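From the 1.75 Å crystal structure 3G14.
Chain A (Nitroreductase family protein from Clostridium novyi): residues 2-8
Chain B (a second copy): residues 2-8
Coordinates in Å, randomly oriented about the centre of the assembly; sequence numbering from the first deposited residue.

Chain A, residues 2-8: MEFYEVI
Chain B (2-8) MEFYEVI

The strongest polar links between the two copies are a reciprocal pair of backbone hydrogen bonds. Phe4(A) N donates to Met2(B) O at 2.8 Å with an N-H...O angle of 167°, and Phe4(B) N donates to Met2(A) O at 2.9 Å with an angle of 153°. Together they bridge the backbone of Glu3(A) to that of Glu3(B), a single bridge in which like residues face each other: Glu3(A) CA lies 4.3 Å from Glu3(B) CA, and Phe4(A) CA lies 4.0 Å from Phe4(B) CA. The Glu3 residues hold extended torsions that suit such a bridge, phi/psi -69/150° in chain A and -69/148° in chain B, and psi of Met2 is 146° and 155°. A CA-H...O contact adds to one side, Glu3(A) CA to Met2(B) O at 3.5 Å with 127° at the hydrogen.

From Phe4 both chains turn helical, with phi between -51° and -66° and psi between -35° and -54°, and each helix continues beyond residue 8. The bridge can use Phe4 N because this amide belongs to the first turn, where no preceding helical carbonyl is available to it. Backbone bonds then begin with Val7(A) N to Glu3(A) O at 3.1 Å and Val7(B) N to Glu3(B) O at 3.0 Å, followed by Ile8(A) N to Phe4(A) O and Ile8(B) N to Phe4(B) O, both 3.2 Å. The N-to-C directions of the helices differ by 98°, and their axes approach to 9.6 Å.

Each Glu3 is an N-cap, its carboxylate folded back onto free amides of the first turn. In chain A, Tyr5(A) N donates to Glu3(A) OE2 at 2.9 Å and 179°, with chi1 t (-161°), chi2 -98° and chi3 -61°. In chain B the cap is double: Tyr5(B) N to Glu3(B) OE2 at 2.9 Å and Glu6(B) N to Glu3(B) OE1 at 3.0 Å, with chi1 t (-173°), chi2 -87° and chi3 -38°. Glu3(A) OE2 also lies 3.3 Å from Met2(B) O, but both are acceptors and no bond forms.

Beyond the bridge, packing centres on the buried Phe4 rings. Both are chi1 t, with chi2 82° in A and 83° in B. The rings meet rim to rim, their planes within 5° and centroids 5.3 Å apart, with Phe4(A) CD1 3.3 Å from Phe4(B) CD1. Neither ring covers the other's face.

Val7, one turn along each helix, points its CA-to-CB bond toward the other stretch, with chi1 t at 176° in A and 173° in B. Val7(B) CG1 sits over a face of the Phe4(A) ring, 3.9 Å from its centroid and 24° off the normal, a CH-pi contact; Val7(B) CB is 3.5 Å from Phe4(A) CD1. The reciprocal approach, Val7(A) CB to Phe4(B) CD1, is 3.7 Å and oblique. The selenomethionines at position 2 (chi m, t, p) extend outward, and the Tyr5 and Glu6 side chains of both chains do not touch the other stretch. The stretches bury 382 Å² in total.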

# COMPACT_ATOMS: atom_id res chain seq x y z
N MSE A 2 18.59 6.19 -6.21
CA MSE A 2 18.34 4.79 -6.65
C MSE A 2 17.22 4.74 -7.68
O MSE A 2 16.23 5.51 -7.59
CB MSE A 2 17.93 3.91 -5.47
CG MSE A 2 18.95 3.83 -4.36
SE MSE A 2 18.43 2.51 -3.06
CE MSE A 2 18.34 0.97 -4.18
N GLU A 3 17.34 3.81 -8.62
CA GLU A 3 16.28 3.55 -9.61
C GLU A 3 15.09 2.92 -8.91
O GLU A 3 15.26 2.21 -7.91
CB GLU A 3 16.77 2.60 -10.70
CG GLU A 3 15.93 2.61 -12.01
CD GLU A 3 14.89 1.47 -12.09
OE1 GLU A 3 15.34 0.30 -12.06
OE2 GLU A 3 13.64 1.74 -12.20
N PHE A 4 13.90 3.19 -9.44
CA PHE A 4 12.70 2.70 -8.81
C PHE A 4 12.67 1.19 -8.60
O PHE A 4 12.42 0.70 -7.50
CB PHE A 4 11.43 3.14 -9.57
CG PHE A 4 10.16 2.79 -8.84
CD1 PHE A 4 9.68 3.59 -7.80
CD2 PHE A 4 9.49 1.61 -9.14
CE1 PHE A 4 8.51 3.22 -7.10
CE2 PHE A 4 8.34 1.26 -8.44
CZ PHE A 4 7.87 2.06 -7.43
N TYR A 5 12.92 0.44 -9.66
CA TYR A 5 12.84 -1.01 -9.56
C TYR A 5 13.89 -1.51 -8.54
O TYR A 5 13.65 -2.46 -7.80
CB TYR A 5 13.03 -1.63 -10.95
CG TYR A 5 12.50 -3.04 -11.19
CD1 TYR A 5 11.91 -3.81 -10.18
CD2 TYR A 5 12.62 -3.61 -12.46
CE1 TYR A 5 11.44 -5.13 -10.44
CE2 TYR A 5 12.17 -4.92 -12.72
CZ TYR A 5 11.60 -5.67 -11.72
OH TYR A 5 11.17 -6.94 -12.01
N GLU A 6 15.04 -0.85 -8.48
CA GLU A 6 16.10 -1.27 -7.56
C GLU A 6 15.66 -1.13 -6.10
O GLU A 6 15.99 -1.98 -5.29
CB GLU A 6 17.39 -0.49 -7.82
CG GLU A 6 18.57 -0.98 -7.01
CD GLU A 6 19.07 -2.37 -7.43
OE1 GLU A 6 18.63 -2.91 -8.49
OE2 GLU A 6 19.94 -2.90 -6.71
N VAL A 7 14.95 -0.06 -5.77
CA VAL A 7 14.35 0.12 -4.43
C VAL A 7 13.36 -1.02 -4.10
O VAL A 7 13.42 -1.64 -3.06
CB VAL A 7 13.66 1.49 -4.31
CG1 VAL A 7 12.94 1.67 -2.94
CG2 VAL A 7 14.68 2.64 -4.61
N ILE A 8 12.45 -1.31 -5.02
CA ILE A 8 11.56 -2.43 -4.83
C ILE A 8 12.31 -3.72 -4.49
O ILE A 8 11.95 -4.42 -3.54
CB ILE A 8 10.67 -2.67 -6.08
CG1 ILE A 8 9.79 -1.45 -6.34
CG2 ILE A 8 9.77 -3.90 -5.88
CD1 ILE A 8 8.78 -1.16 -5.31
N MSE B 2 13.12 4.82 -14.36
CA MSE B 2 13.09 6.12 -13.63
C MSE B 2 13.66 6.06 -12.22
O MSE B 2 13.70 5.00 -11.57
CB MSE B 2 11.66 6.63 -13.51
CG MSE B 2 10.98 6.89 -14.80
SE MSE B 2 9.19 7.47 -14.47
CE MSE B 2 9.49 9.05 -13.45
N GLU B 3 14.11 7.22 -11.75
CA GLU B 3 14.56 7.38 -10.38
C GLU B 3 13.39 7.30 -9.36
O GLU B 3 12.27 7.68 -9.66
CB GLU B 3 15.31 8.70 -10.28
CG GLU B 3 15.99 8.92 -8.95
CD GLU B 3 15.06 9.57 -7.94
OE1 GLU B 3 14.27 10.45 -8.38
OE2 GLU B 3 15.12 9.18 -6.74
N PHE B 4 13.67 6.78 -8.16
CA PHE B 4 12.60 6.41 -7.25
C PHE B 4 11.69 7.59 -6.88
O PHE B 4 10.49 7.52 -7.03
CB PHE B 4 13.16 5.76 -5.96
CG PHE B 4 12.09 5.45 -4.97
CD1 PHE B 4 11.34 4.29 -5.09
CD2 PHE B 4 11.76 6.35 -3.96
CE1 PHE B 4 10.31 4.04 -4.22
CE2 PHE B 4 10.74 6.08 -3.09
CZ PHE B 4 10.03 4.94 -3.22
N TYR B 5 12.27 8.69 -6.38
CA TYR B 5 11.48 9.84 -5.96
C TYR B 5 10.69 10.45 -7.14
O TYR B 5 9.53 10.85 -7.00
CB TYR B 5 12.38 10.86 -5.27
CG TYR B 5 11.71 11.91 -4.41
CD1 TYR B 5 10.41 11.74 -3.88
CD2 TYR B 5 12.40 13.07 -4.06
CE1 TYR B 5 9.83 12.72 -3.05
CE2 TYR B 5 11.83 14.04 -3.24
CZ TYR B 5 10.55 13.87 -2.74
OH TYR B 5 10.04 14.87 -1.95
N GLU B 6 11.30 10.45 -8.33
CA GLU B 6 10.61 10.88 -9.56
C GLU B 6 9.38 10.04 -9.84
O GLU B 6 8.39 10.55 -10.34
CB GLU B 6 11.54 10.84 -10.78
CG GLU B 6 12.55 11.97 -10.83
CD GLU B 6 11.89 13.33 -10.64
OE1 GLU B 6 10.90 13.60 -11.36
OE2 GLU B 6 12.36 14.12 -9.78
N VAL B 7 9.44 8.74 -9.54
CA VAL B 7 8.25 7.90 -9.74
C VAL B 7 7.14 8.33 -8.78
O VAL B 7 5.96 8.49 -9.14
CB VAL B 7 8.56 6.38 -9.63
CG1 VAL B 7 7.28 5.55 -9.69
CG2 VAL B 7 9.54 5.94 -10.72
N ILE B 8 7.51 8.59 -7.54
CA ILE B 8 6.51 8.98 -6.54
C ILE B 8 5.84 10.30 -6.96
O ILE B 8 4.63 10.45 -6.81
CB ILE B 8 7.16 9.15 -5.13
CG1 ILE B 8 7.83 7.82 -4.73
CG2 ILE B 8 6.13 9.69 -4.08
CD1 ILE B 8 6.87 6.61 -4.52